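Local coordinates for sensory box/response regulator (Mycobacterium smegmatis, PDB 5YRP), which belongs to the EAL-domain family and carries a bound magnesium ion in its barrel-shaped EAL domain, at residues L6-L11 with R62-E67; E13-T18 with G219-Q224; E25-W30 with R83-P88; E207-A212 with G225-K230. One frame throughout, in Å; residues are numbered along the deposited sequence.

Contact 1 (L6-L11 with R62-E67); sequences LVLHYL and RTACAE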
loop_
_atom_site.group_PDB
_atom_site.type_symbol
_atom_site.label_atom_id
_atom_site.label_comp_id
_atom_site.label_asym_id
_atom_site.label_seq_id
_atom_site.Cartn_x
_atom_site.Cartn_y
_atom_site.Cartn_z
ATOM N N LEU A 6 -16.645 -12.821 -28.065
ATOM C CA LEU A 6 -15.683 -11.804 -27.604
ATOM C C LEU A 6 -14.457 -11.714 -28.514
ATOM O O LEU A 6 -14.202 -12.600 -29.329
ATOM C CB LEU A 6 -15.250 -12.061 -26.148
ATOM C CG LEU A 6 -14.712 -13.440 -25.729
ATOM C CD1 LEU A 6 -13.330 -13.736 -26.287
ATOM C CD2 LEU A 6 -14.667 -13.532 -24.212
ATOM N N VAL A 7 -13.700 -10.636 -28.350
ATOM C CA VAL A 7 -12.513 -10.380 -29.164
ATOM C C VAL A 7 -11.479 -9.623 -28.340
ATOM O O VAL A 7 -11.831 -8.876 -27.427
ATOM C CB VAL A 7 -12.871 -9.584 -30.441
ATOM C CG1 VAL A 7 -13.452 -8.215 -30.098
ATOM C CG2 VAL A 7 -11.666 -9.453 -31.365
ATOM N N LEU A 8 -10.206 -9.823 -28.661
ATOM C CA LEU A 8 -9.135 -9.159 -27.929
ATOM C C LEU A 8 -8.977 -7.699 -28.326
ATOM O O LEU A 8 -9.328 -7.280 -29.428
ATOM C CB LEU A 8 -7.802 -9.897 -28.075
ATOM C CG LEU A 8 -7.579 -11.089 -27.135
ATOM C CD1 LEU A 8 -6.245 -11.746 -27.451
ATOM C CD2 LEU A 8 -7.625 -10.703 -25.663
ATOM N N HIS A 9 -8.399 -6.957 -27.391
ATOM C CA HIS A 9 -8.350 -5.503 -27.394
ATOM C C HIS A 9 -6.959 -5.165 -26.906
ATOM O O HIS A 9 -6.498 -5.744 -25.925
ATOM C CB HIS A 9 -9.395 -4.981 -26.403
ATOM C CG HIS A 9 -9.911 -3.611 -26.705
ATOM N ND1 HIS A 9 -10.591 -2.858 -25.771
ATOM C CD2 HIS A 9 -9.863 -2.861 -27.832
ATOM C CE1 HIS A 9 -10.946 -1.707 -26.311
ATOM N NE2 HIS A 9 -10.511 -1.680 -27.560
ATOM N N TYR A 10 -6.271 -4.254 -27.575
ATOM C CA TYR A 10 -4.880 -3.988 -27.217
ATOM C C TYR A 10 -4.628 -2.535 -26.866
ATOM O O TYR A 10 -4.766 -1.650 -27.706
ATOM C CB TYR A 10 -3.959 -4.429 -28.336
ATOM C CG TYR A 10 -3.987 -5.907 -28.580
ATOM C CD1 TYR A 10 -3.130 -6.756 -27.886
ATOM C CD2 TYR A 10 -4.867 -6.462 -29.502
ATOM C CE1 TYR A 10 -3.148 -8.120 -28.102
ATOM C CE2 TYR A 10 -4.892 -7.826 -29.728
ATOM C CZ TYR A 10 -4.031 -8.652 -29.025
ATOM O OH TYR A 10 -4.048 -10.012 -29.244
ATOM N N LEU A 11 -4.265 -2.311 -25.608
ATOM C CA LEU A 11 -3.935 -0.983 -25.103
ATOM C C LEU A 11 -2.427 -0.802 -25.190
ATOM O O LEU A 11 -1.692 -1.407 -24.409
ATOM C CB LEU A 11 -4.403 -0.840 -23.650
ATOM C CG LEU A 11 -3.992 0.410 -22.867
ATOM C CD1 LEU A 11 -4.308 1.687 -23.635
ATOM C CD2 LEU A 11 -4.682 0.426 -21.513
ATOM N N ARG A 62 -3.438 -17.522 -24.698
ATOM C CA ARG A 62 -3.202 -18.253 -25.945
ATOM C C ARG A 62 -3.501 -17.391 -27.182
ATOM O O ARG A 62 -2.716 -17.360 -28.138
ATOM C CB ARG A 62 -4.052 -19.530 -25.970
ATOM C CG ARG A 62 -3.677 -20.520 -27.065
ATOM C CD ARG A 62 -4.568 -21.752 -27.036
ATOM N NE ARG A 62 -4.136 -22.773 -27.991
ATOM C CZ ARG A 62 -3.094 -23.587 -27.824
ATOM N NH1 ARG A 62 -2.334 -23.516 -26.732
ATOM N NH2 ARG A 62 -2.806 -24.483 -28.761
ATOM N N THR A 63 -4.630 -16.692 -27.155
ATOM C CA THR A 63 -5.054 -15.859 -28.279
ATOM C C THR A 63 -4.146 -14.635 -28.449
ATOM O O THR A 63 -3.820 -14.243 -29.572
ATOM C CB THR A 63 -6.513 -15.394 -28.106
ATOM O OG1 THR A 63 -7.330 -16.513 -27.744
ATOM C CG2 THR A 63 -7.050 -14.783 -29.392
ATOM N N ALA A 64 -3.748 -14.037 -27.330
ATOM C CA ALA A 64 -2.863 -12.871 -27.345
ATOM C C ALA A 64 -1.508 -13.247 -27.921
ATOM O O ALA A 64 -0.998 -12.572 -28.811
ATOM C CB ALA A 64 -2.700 -12.306 -25.944
ATOM N N CYS A 65 -0.938 -14.331 -27.402
ATOM C CA CYS A 65 0.336 -14.862 -27.886
ATOM C C CYS A 65 0.275 -15.257 -29.357
ATOM O O CYS A 65 1.232 -15.060 -30.097
ATOM C CB CYS A 65 0.753 -16.070 -27.050
ATOM S SG CYS A 65 1.284 -15.657 -25.373
ATOM N N ALA A 66 -0.854 -15.821 -29.769
ATOM C CA ALA A 66 -1.064 -16.194 -31.165
ATOM C C ALA A 66 -1.055 -14.961 -32.052
ATOM O O ALA A 66 -0.312 -14.894 -33.029
ATOM C CB ALA A 66 -2.379 -16.937 -31.320
ATOM N N GLU A 67 -1.889 -13.989 -31.693
ATOM C CA GLU A 67 -1.978 -12.714 -32.408
ATOM C C GLU A 67 -0.653 -11.955 -32.377
ATOM O O GLU A 67 -0.306 -11.267 -33.332
ATOM C CB GLU A 67 -3.096 -11.859 -31.798
ATOM C CG GLU A 67 -3.260 -10.461 -32.385
ATOM C CD GLU A 67 -3.608 -10.453 -33.863
ATOM O OE1 GLU A 67 -4.075 -11.487 -34.389
ATOM O OE2 GLU A 67 -3.424 -9.393 -34.496
#

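Contact 2 (E13-T18 with G219-Q224); sequences EIDMRT and GCYRAQ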
loop_
_atom_site.group_PDB
_atom_site.type_symbol
_atom_site.label_atom_id
_atom_site.label_comp_id
_atom_site.label_asym_id
_atom_site.label_seq_id
_atom_site.Cartn_x
_atom_site.Cartn_y
_atom_site.Cartn_z
ATOM N N GLU A 13 1.395 0.632 -24.945
ATOM C CA GLU A 13 2.201 1.281 -23.926
ATOM C C GLU A 13 3.366 1.981 -24.600
ATOM O O GLU A 13 4.238 1.330 -25.178
ATOM C CB GLU A 13 2.730 0.234 -22.952
ATOM C CG GLU A 13 3.668 0.770 -21.889
ATOM C CD GLU A 13 4.251 -0.344 -21.055
ATOM O OE1 GLU A 13 5.442 -0.259 -20.697
ATOM O OE2 GLU A 13 3.522 -1.319 -20.769
ATOM N N ILE A 14 3.387 3.304 -24.509
ATOM C CA ILE A 14 4.357 4.082 -25.258
ATOM C C ILE A 14 5.391 4.758 -24.366
ATOM O O ILE A 14 5.169 4.964 -23.178
ATOM C CB ILE A 14 3.665 5.143 -26.138
ATOM C CG1 ILE A 14 3.005 6.225 -25.284
ATOM C CG2 ILE A 14 2.630 4.487 -27.043
ATOM C CD1 ILE A 14 2.724 7.494 -26.059
ATOM N N ASP A 15 6.532 5.076 -24.966
ATOM C CA ASP A 15 7.500 5.982 -24.379
ATOM C C ASP A 15 7.003 7.398 -24.630
ATOM O O ASP A 15 6.928 7.838 -25.772
ATOM C CB ASP A 15 8.868 5.787 -25.034
ATOM C CG ASP A 15 9.956 6.645 -24.405
ATOM O OD1 ASP A 15 9.658 7.450 -23.495
ATOM O OD2 ASP A 15 11.122 6.510 -24.830
HETATM N N MSE A 16 6.671 8.113 -23.564
HETATM C CA MSE A 16 6.076 9.447 -23.687
HETATM C C MSE A 16 7.039 10.504 -24.136
HETATM O O MSE A 16 6.627 11.609 -24.499
HETATM C CB MSE A 16 5.546 9.872 -22.337
HETATM C CG MSE A 16 4.359 9.023 -21.931
HETATM SE SE MSE A 16 3.617 9.846 -20.309
HETATM C CE MSE A 16 5.043 9.329 -19.050
ATOM N N ARG A 17 8.329 10.187 -24.092
ATOM C CA ARG A 17 9.360 11.070 -24.619
ATOM C C ARG A 17 9.312 11.049 -26.147
ATOM O O ARG A 17 9.163 12.087 -26.789
ATOM C CB ARG A 17 10.745 10.635 -24.128
ATOM C CG ARG A 17 10.898 10.600 -22.608
ATOM C CD ARG A 17 12.271 10.106 -22.164
ATOM N NE ARG A 17 12.560 8.747 -22.627
ATOM C CZ ARG A 17 13.544 7.973 -22.167
ATOM N NH1 ARG A 17 13.706 6.751 -22.669
ATOM N NH2 ARG A 17 14.361 8.403 -21.209
ATOM N N THR A 18 9.424 9.850 -26.711
ATOM C CA THR A 18 9.471 9.649 -28.162
ATOM C C THR A 18 8.082 9.509 -28.780
ATOM O O THR A 18 7.805 10.058 -29.841
ATOM C CB THR A 18 10.266 8.371 -28.511
ATOM O OG1 THR A 18 11.497 8.354 -27.785
ATOM C CG2 THR A 18 10.558 8.291 -30.013
ATOM N N GLY A 219 10.233 11.207 -13.379
ATOM C CA GLY A 219 11.062 10.048 -13.749
ATOM C C GLY A 219 10.362 8.783 -14.227
ATOM O O GLY A 219 10.887 7.682 -14.056
ATOM N N CYS A 220 9.197 8.938 -14.846
ATOM C CA CYS A 220 8.454 7.814 -15.418
ATOM C C CYS A 220 8.158 8.120 -16.883
ATOM O O CYS A 220 7.385 9.032 -17.184
ATOM C CB CYS A 220 7.149 7.579 -14.650
ATOM S SG CYS A 220 6.220 6.118 -15.176
ATOM N N TYR A 221 8.786 7.369 -17.785
ATOM C CA TYR A 221 8.651 7.623 -19.224
ATOM C C TYR A 221 7.670 6.674 -19.936
ATOM O O TYR A 221 7.048 7.056 -20.928
ATOM C CB TYR A 221 10.030 7.632 -19.910
ATOM C CG TYR A 221 10.777 6.307 -19.942
ATOM C CD1 TYR A 221 10.572 5.393 -20.978
ATOM C CD2 TYR A 221 11.721 5.987 -18.965
ATOM C CE1 TYR A 221 11.264 4.188 -21.025
ATOM C CE2 TYR A 221 12.418 4.784 -19.004
ATOM C CZ TYR A 221 12.186 3.888 -20.038
ATOM O OH TYR A 221 12.869 2.691 -20.097
ATOM N N ARG A 222 7.527 5.452 -19.426
ATOM C CA ARG A 222 6.585 4.481 -19.993
ATOM C C ARG A 222 5.184 4.745 -19.468
ATOM O O ARG A 222 5.001 4.987 -18.276
ATOM C CB ARG A 222 6.982 3.056 -19.618
ATOM C CG ARG A 222 8.397 2.667 -19.998
ATOM C CD ARG A 222 8.756 1.297 -19.451
ATOM N NE ARG A 222 9.507 0.509 -20.428
ATOM C CZ ARG A 222 8.978 -0.360 -21.295
ATOM N NH1 ARG A 222 7.669 -0.594 -21.336
ATOM N NH2 ARG A 222 9.772 -1.013 -22.136
ATOM N N ALA A 223 4.192 4.677 -20.346
ATOM C CA ALA A 223 2.814 4.955 -19.948
ATOM C C ALA A 223 1.754 4.403 -20.905
ATOM O O ALA A 223 2.030 4.118 -22.072
ATOM C CB ALA A 223 2.621 6.451 -19.769
ATOM N N GLN A 224 0.544 4.255 -20.366
ATOM C CA GLN A 224 -0.654 3.903 -21.121
ATOM C C GLN A 224 -1.744 4.918 -20.793
ATOM O O GLN A 224 -1.768 5.468 -19.693
ATOM C CB GLN A 224 -1.153 2.516 -20.733
ATOM C CG GLN A 224 -0.110 1.416 -20.801
ATOM C CD GLN A 224 -0.692 0.047 -20.500
ATOM O OE1 GLN A 224 -1.888 -0.088 -20.256
ATOM N NE2 GLN A 224 0.156 -0.976 -20.510
#

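Contact 3 (E25-W30 with R83-P88); sequences EALVRW and RINVSP. With MG (magnesium ion), chain C.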
loop_
_atom_site.group_PDB
_atom_site.type_symbol
_atom_site.label_atom_id
_atom_site.label_comp_id
_atom_site.label_asym_id
_atom_site.label_seq_id
_atom_site.Cartn_x
_atom_site.Cartn_y
_atom_site.Cartn_z
ATOM N N GLU A 25 -0.663 -4.135 -23.877
ATOM C CA GLU A 25 -1.419 -4.942 -22.918
ATOM C C GLU A 25 -2.659 -5.513 -23.585
ATOM O O GLU A 25 -3.520 -4.762 -24.046
ATOM C CB GLU A 25 -1.825 -4.109 -21.692
ATOM C CG GLU A 25 -2.539 -4.898 -20.592
ATOM C CD GLU A 25 -3.030 -4.029 -19.439
ATOM O OE1 GLU A 25 -2.981 -2.792 -19.549
ATOM O OE2 GLU A 25 -3.471 -4.581 -18.409
ATOM N N ALA A 26 -2.741 -6.840 -23.630
ATOM C CA ALA A 26 -3.921 -7.532 -24.146
ATOM C C ALA A 26 -5.087 -7.432 -23.161
ATOM O O ALA A 26 -4.968 -7.811 -21.996
ATOM C CB ALA A 26 -3.598 -8.990 -24.433
ATOM N N LEU A 27 -6.202 -6.898 -23.648
ATOM C CA LEU A 27 -7.447 -6.802 -22.892
ATOM C C LEU A 27 -8.565 -7.373 -23.751
ATOM O O LEU A 27 -8.403 -7.520 -24.955
ATOM C CB LEU A 27 -7.759 -5.346 -22.561
ATOM C CG LEU A 27 -6.672 -4.568 -21.818
ATOM C CD1 LEU A 27 -6.946 -3.072 -21.875
ATOM C CD2 LEU A 27 -6.574 -5.043 -20.380
ATOM N N VAL A 28 -9.695 -7.703 -23.139
ATOM C CA VAL A 28 -10.847 -8.171 -23.914
ATOM C C VAL A 28 -11.874 -7.049 -24.024
ATOM O O VAL A 28 -12.160 -6.354 -23.050
ATOM C CB VAL A 28 -11.479 -9.462 -23.343
ATOM C CG1 VAL A 28 -10.462 -10.591 -23.303
ATOM C CG2 VAL A 28 -12.035 -9.245 -21.958
ATOM N N ARG A 29 -12.404 -6.866 -25.227
ATOM C CA ARG A 29 -13.391 -5.825 -25.485
ATOM C C ARG A 29 -14.779 -6.311 -25.076
ATOM O O ARG A 29 -15.161 -7.449 -25.367
ATOM C CB ARG A 29 -13.376 -5.429 -26.962
ATOM C CG ARG A 29 -14.273 -4.246 -27.299
ATOM C CD ARG A 29 -14.272 -3.948 -28.791
ATOM N NE ARG A 29 -13.105 -3.177 -29.212
ATOM C CZ ARG A 29 -12.883 -2.763 -30.457
ATOM N NH1 ARG A 29 -13.745 -3.050 -31.430
ATOM N NH2 ARG A 29 -11.792 -2.060 -30.738
ATOM N N TRP A 30 -15.523 -5.436 -24.403
ATOM C CA TRP A 30 -16.847 -5.767 -23.880
ATOM C C TRP A 30 -17.934 -4.928 -24.553
ATOM O O TRP A 30 -17.916 -3.697 -24.491
ATOM C CB TRP A 30 -16.878 -5.547 -22.367
ATOM C CG TRP A 30 -15.849 -6.339 -21.594
ATOM C CD1 TRP A 30 -14.742 -5.846 -20.959
ATOM C CD2 TRP A 30 -15.855 -7.754 -21.348
ATOM N NE1 TRP A 30 -14.059 -6.867 -20.341
ATOM C CE2 TRP A 30 -14.722 -8.046 -20.561
ATOM C CE3 TRP A 30 -16.710 -8.801 -21.717
ATOM C CZ2 TRP A 30 -14.416 -9.346 -20.140
ATOM C CZ3 TRP A 30 -16.403 -10.092 -21.300
ATOM C CH2 TRP A 30 -15.263 -10.351 -20.524
ATOM N N ARG A 83 1.914 -7.629 -22.708
ATOM C CA ARG A 83 1.412 -7.694 -21.339
ATOM C C ARG A 83 0.040 -8.352 -21.282
ATOM O O ARG A 83 -0.880 -7.941 -21.982
ATOM C CB ARG A 83 1.350 -6.301 -20.714
ATOM C CG ARG A 83 2.717 -5.655 -20.555
ATOM C CD ARG A 83 2.766 -4.616 -19.444
ATOM N NE ARG A 83 4.115 -4.543 -18.884
ATOM C CZ ARG A 83 5.151 -3.930 -19.454
ATOM N NH1 ARG A 83 5.017 -3.305 -20.618
ATOM N NH2 ARG A 83 6.334 -3.942 -18.853
ATOM N N ILE A 84 -0.083 -9.375 -20.440
ATOM C CA ILE A 84 -1.330 -10.121 -20.283
ATOM C C ILE A 84 -1.703 -10.183 -18.814
ATOM O O ILE A 84 -0.884 -10.548 -17.977
ATOM C CB ILE A 84 -1.186 -11.550 -20.834
ATOM C CG1 ILE A 84 -0.981 -11.504 -22.350
ATOM C CG2 ILE A 84 -2.413 -12.392 -20.498
ATOM C CD1 ILE A 84 -0.136 -12.634 -22.878
ATOM N N ASN A 85 -2.949 -9.831 -18.511
ATOM C CA ASN A 85 -3.445 -9.869 -17.142
ATOM C C ASN A 85 -3.715 -11.297 -16.717
ATOM O O ASN A 85 -4.472 -12.008 -17.375
ATOM C CB ASN A 85 -4.718 -9.044 -17.008
ATOM C CG ASN A 85 -4.461 -7.564 -17.166
ATOM O OD1 ASN A 85 -3.769 -6.955 -16.351
ATOM N ND2 ASN A 85 -5.013 -6.977 -18.217
ATOM N N VAL A 86 -3.082 -11.709 -15.625
ATOM C CA VAL A 86 -3.275 -13.050 -15.081
ATOM C C VAL A 86 -4.096 -12.982 -13.795
ATOM O O VAL A 86 -3.769 -12.241 -12.870
ATOM C CB VAL A 86 -1.931 -13.755 -14.837
ATOM C CG1 VAL A 86 -2.139 -15.124 -14.216
ATOM C CG2 VAL A 86 -1.182 -13.906 -16.147
ATOM N N SER A 87 -5.174 -13.760 -13.774
ATOM C CA SER A 87 -6.071 -13.883 -12.625
ATOM C C SER A 87 -5.395 -14.690 -11.508
ATOM O O SER A 87 -4.487 -15.479 -11.783
ATOM C CB SER A 87 -7.372 -14.569 -13.080
ATOM O OG SER A 87 -8.387 -14.559 -12.092
ATOM N N PRO A 88 -5.822 -14.493 -10.241
ATOM C CA PRO A 88 -5.248 -15.298 -9.151
ATOM C C PRO A 88 -5.532 -16.798 -9.272
ATOM O O PRO A 88 -4.753 -17.607 -8.774
ATOM C CB PRO A 88 -5.925 -14.725 -7.896
ATOM C CG PRO A 88 -7.166 -14.066 -8.392
ATOM C CD PRO A 88 -6.776 -13.495 -9.722
HETATM MG MG MG C . -3.648 -4.305 -16.015
#

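Contact 4 (E207-A212 with G225-K230); sequences ETERAA and GFLLSK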
loop_
_atom_site.group_PDB
_atom_site.type_symbol
_atom_site.label_atom_id
_atom_site.label_comp_id
_atom_site.label_asym_id
_atom_site.label_seq_id
_atom_site.Cartn_x
_atom_site.Cartn_y
_atom_site.Cartn_z
ATOM N N GLU A 207 -4.636 10.231 -18.611
ATOM C CA GLU A 207 -5.764 10.884 -19.273
ATOM C C GLU A 207 -5.409 12.280 -19.769
ATOM O O GLU A 207 -5.908 12.727 -20.795
ATOM C CB GLU A 207 -6.944 10.992 -18.308
ATOM C CG GLU A 207 -7.379 9.673 -17.679
ATOM C CD GLU A 207 -8.081 8.749 -18.653
ATOM O OE1 GLU A 207 -9.024 9.219 -19.323
ATOM O OE2 GLU A 207 -7.705 7.554 -18.734
ATOM N N THR A 208 -4.555 12.971 -19.032
ATOM C CA THR A 208 -4.269 14.372 -19.305
ATOM C C THR A 208 -2.788 14.592 -19.516
ATOM O O THR A 208 -1.966 13.883 -18.946
ATOM C CB THR A 208 -4.718 15.264 -18.139
ATOM O OG1 THR A 208 -3.940 14.961 -16.973
ATOM C CG2 THR A 208 -6.196 15.046 -17.834
ATOM N N GLU A 209 -2.459 15.579 -20.343
ATOM C CA GLU A 209 -1.059 15.946 -20.597
ATOM C C GLU A 209 -0.414 16.527 -19.340
ATOM O O GLU A 209 0.799 16.440 -19.159
ATOM C CB GLU A 209 -0.915 16.911 -21.788
ATOM C CG GLU A 209 -1.521 18.299 -21.611
ATOM C CD GLU A 209 -2.975 18.385 -22.057
ATOM O OE1 GLU A 209 -3.732 17.404 -21.860
ATOM O OE2 GLU A 209 -3.364 19.442 -22.602
ATOM N N ARG A 210 -1.239 17.117 -18.478
ATOM C CA ARG A 210 -0.811 17.543 -17.150
ATOM C C ARG A 210 -0.170 16.375 -16.415
ATOM O O ARG A 210 0.934 16.498 -15.889
ATOM C CB ARG A 210 -2.004 18.069 -16.349
ATOM C CG ARG A 210 -1.618 18.819 -15.083
ATOM C CD ARG A 210 -2.780 18.925 -14.112
ATOM N NE ARG A 210 -3.924 19.617 -14.698
ATOM C CZ ARG A 210 -4.030 20.937 -14.833
ATOM N NH1 ARG A 210 -3.056 21.749 -14.430
ATOM N NH2 ARG A 210 -5.125 21.450 -15.384
ATOM N N ALA A 211 -0.868 15.243 -16.394
ATOM C CA ALA A 211 -0.349 14.019 -15.784
ATOM C C ALA A 211 0.915 13.540 -16.490
ATOM O O ALA A 211 1.921 13.238 -15.852
ATOM C CB ALA A 211 -1.405 12.928 -15.814
ATOM N N ALA A 212 0.847 13.468 -17.812
ATOM C CA ALA A 212 1.984 13.043 -18.624
ATOM C C ALA A 212 3.212 13.894 -18.342
ATOM O O ALA A 212 4.318 13.377 -18.198
ATOM C CB ALA A 212 1.629 13.110 -20.099
ATOM N N GLY A 225 -2.650 5.162 -21.734
ATOM C CA GLY A 225 -3.757 6.092 -21.498
ATOM C C GLY A 225 -4.489 6.520 -22.755
ATOM O O GLY A 225 -3.938 6.448 -23.852
ATOM N N PHE A 226 -5.729 6.983 -22.582
ATOM C CA PHE A 226 -6.556 7.448 -23.705
ATOM C C PHE A 226 -5.888 8.605 -24.453
ATOM O O PHE A 226 -6.007 8.715 -25.674
ATOM C CB PHE A 226 -7.957 7.883 -23.235
ATOM C CG PHE A 226 -8.811 6.759 -22.680
ATOM C CD1 PHE A 226 -8.934 5.540 -23.347
ATOM C CD2 PHE A 226 -9.530 6.939 -21.499
ATOM C CE1 PHE A 226 -9.729 4.521 -22.833
ATOM C CE2 PHE A 226 -10.328 5.924 -20.984
ATOM C CZ PHE A 226 -10.427 4.715 -21.652
ATOM N N LEU A 227 -5.193 9.459 -23.709
ATOM C CA LEU A 227 -4.435 10.572 -24.280
ATOM C C LEU A 227 -3.307 10.088 -25.186
ATOM O O LEU A 227 -3.062 10.657 -26.245
ATOM C CB LEU A 227 -3.829 11.414 -23.161
ATOM C CG LEU A 227 -3.097 12.685 -23.598
ATOM C CD1 LEU A 227 -4.088 13.800 -23.892
ATOM C CD2 LEU A 227 -2.101 13.115 -22.534
ATOM N N LEU A 228 -2.613 9.047 -24.739
ATOM C CA LEU A 228 -1.476 8.488 -25.462
ATOM C C LEU A 228 -1.953 7.656 -26.648
ATOM O O LEU A 228 -1.530 7.870 -27.787
ATOM C CB LEU A 228 -0.632 7.627 -24.522
ATOM C CG LEU A 228 0.277 8.361 -23.528
ATOM C CD1 LEU A 228 -0.405 9.523 -22.825
ATOM C CD2 LEU A 228 0.823 7.385 -22.501
ATOM N N SER A 229 -2.828 6.700 -26.363
ATOM C CA SER A 229 -3.453 5.893 -27.398
ATOM C C SER A 229 -4.619 5.093 -26.843
ATOM O O SER A 229 -4.529 4.509 -25.765
ATOM C CB SER A 229 -2.446 4.935 -28.014
ATOM O OG SER A 229 -3.109 3.976 -28.818
ATOM N N LYS A 230 -5.702 5.049 -27.613
ATOM C CA LYS A 230 -6.903 4.306 -27.233
ATOM C C LYS A 230 -6.615 2.813 -27.358
ATOM O O LYS A 230 -5.669 2.422 -28.050
ATOM C CB LYS A 230 -8.091 4.655 -28.142
ATOM C CG LYS A 230 -8.337 6.141 -28.392
ATOM C CD LYS A 230 -8.913 6.853 -27.177
ATOM C CE LYS A 230 -8.986 8.361 -27.390
ATOM N NZ LYS A 230 -9.895 8.753 -28.505
#

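Contact 1 (L6-L11 with R62-E67)
Tyr10 reaches from strand 7-15 to the flank of helix 52-73, where Glu67 and Ala64 receive its tip. CG stands anti to the carbonyl carbon (chi1 -64°), and CB starts toward the helix. Outside the helical segment, the Tyr10 side chain also touches Leu82 and Ala26 of the sheet, and Trp71 packs against its ring edge-to-face. Contact with the helix begins further out, with CE2 4.1 Å and CZ 3.9 Å from Glu67 CG. OH goes furthest, to 3.3 Å from Glu67 CG and 3.6 Å from Ala64 CA. Ring and carboxylate planes are 40° apart. The acid group itself turns elsewhere, OE1 to Arg70 in a salt bridge and OE2 to the indole N-H of Trp71, leaving the methylenes of Glu67 to meet the tyrosine. Two residues back, Leu8 brings its CD1 branch to 3.7 Å from Thr63 CG2 and 3.9 Å from Ala64 CB. Helix 52-73 packs on the outside of the EAL barrel, its axis at 63° to the strand. Cohesion between these two segments is therefore mainly apolar, resting on fit of shape, with the polar ends of Thr63 and Glu67 satisfied within the helix.

Contact 2 (E13-T18 with G219-Q224)
The side chains of Glu13 and Arg222 meet across the seam where strand 222-223, the last of the EAL barrel sheet, pairs antiparallel with strand 7-15, the first, and so closes the sheet on itself. The Glu13 chain is extended, and its OE1 forms a salt bridge with Arg222 NH1, modelled too short for the length to be trusted; the carboxylate also pairs with Arg83. Ile14 and Ala223 form a hydrogen-bonded pair, Ile14 N giving to Ala223 O at 2.9 Å and Ala223 N returning to Ile14 O at 3.0 Å. Asp15 faces Arg222 as a non-hydrogen-bonded pair. Its OD1 takes the backbone N-H of Arg17 from above the carboxylate plane at 3.1 Å, an Asx turn, while Arg17 NE approaches the syn side of the same oxygen. Met16, a selenomethionine, donates from N to Tyr221 O almost straight, at 177°, and lays SE 3.6 Å from Ala223 CB. Asp15 thus grips both the backbone and the side chain of Arg17, holding its guanidinium flat over one face of the Tyr221 ring, planes 11° apart. In this cation-pi stack, Arg17 CZ sits 4.2 Å from the ring centroid and NH1 is 3.8 Å from Tyr221 CD1.

Contact 3 (E25-W30 with R83-P88)
Glu25 and Asn85 converge through different first torsions: CG of Glu25 is anti to the backbone N (chi1 -176°) with the rest of the chain extended, whereas CG of Asn85 is anti to its carbonyl carbon (chi1 -69°). Their side chains cross at about a right angle beside the magnesium ion. The strands that carry them, 21-29 and 81-86, are parallel neighbours in the EAL barrel, joined by helix 52-73 in a beta-alpha-beta crossover. Glu25 OE2 binds the magnesium at 2.4 Å, and the site is completed by Asn85, Glu117 and Asp147. The Asn85 amide comes in next to the carboxylate, CG lying 3.4 Å from Glu25 OE2 and 3.6 Å from the ion, with the two flat groups inclined at 57°. Leu27, two residues further along its strand, meets Asn85 obliquely, with its methyl CD2 against the amide. Behind this site the backbones meet where Glu25 pairs with Arg83: Ala26 N donates to Arg83 O at 2.7 Å, and Glu25 CA makes a CA-H...O contact with that carbonyl at 3.2 Å, giving the oxygen two partners from one strand. Glu25 CB and Arg83 CB lie 4.0 Å apart on the magnesium-facing side, but the Arg83 guanidinium leads away to a salt bridge with Glu13. On the other side of the sheet, facing helix 52-73, the chemistry is apolar: Ala26 touches Ala64 and Ile84 touches Leu61, and Ala26 CB rests 4.2 Å from Ile84 CG1.

Contact 4 (E207-A212 with G225-K230)
Gly225 O accepts from Ser229 N at 2.8 Å, closing a five-residue turn, from which Phe226 and Leu227 lean on Glu207 and the start of helix 209-218. Leu227 and Glu207 contribute the largest shares. The CB of Leu227 points toward the helix segment, and CG is anti to the backbone N (chi1 -175°); CB lies 3.4 Å from Glu207 O, and CD2 settles against the backbone at the helix entrance, 3.3 Å from Glu209 N and 4.0 Å from Glu209 CB. Ala212 CB is a more distant apolar neighbour of Leu227 CD2, at 4.5 Å, and is itself touched by Met16. Thr208 occupies the N-cap position, with OG1 accepting from Ala211 N at 3.1 Å, which fixes the first turn against which the leucine packs. Glu207 and Phe226 lie side by side, pointing the same way. The carboxylate stands at the edge of the ring, near its plane, OE1 3.2 Å from Phe226 CD2, the two flat groups 88° apart. The contact joins the loop after strand 222-223 to the N-terminal end of helix 209-218 at the protein surface. The carboxylate oxygens beside the C-H edge of a phenyl ring are consistent with a mild electrostatic attraction, supplementing what is otherwise van der Waals packing.

In the fold
Contacts 1, 2 and 3 are buried and share the barrel sheet, whereas contact 4 lies at the surface. Strand 7-15 serves both contact 1, through its first half, and contact 2, through its second; strand 21-29 of contact 3 pairs with it, linking His9 to Leu27 and Leu11 to Glu25. Helix-to-sheet packing in contact 1 is apolar, strand pairing in contact 2 adds backbone bonds and charges, and contact 3 turns acid and amide groups to a metal. Contacts 2 and 3 also meet near the metal site, where Gln224 packs on Glu25. Contact 4 abuts contact 2 through Leu228, packed on Ile14 and Ala223, but does not touch contact 3.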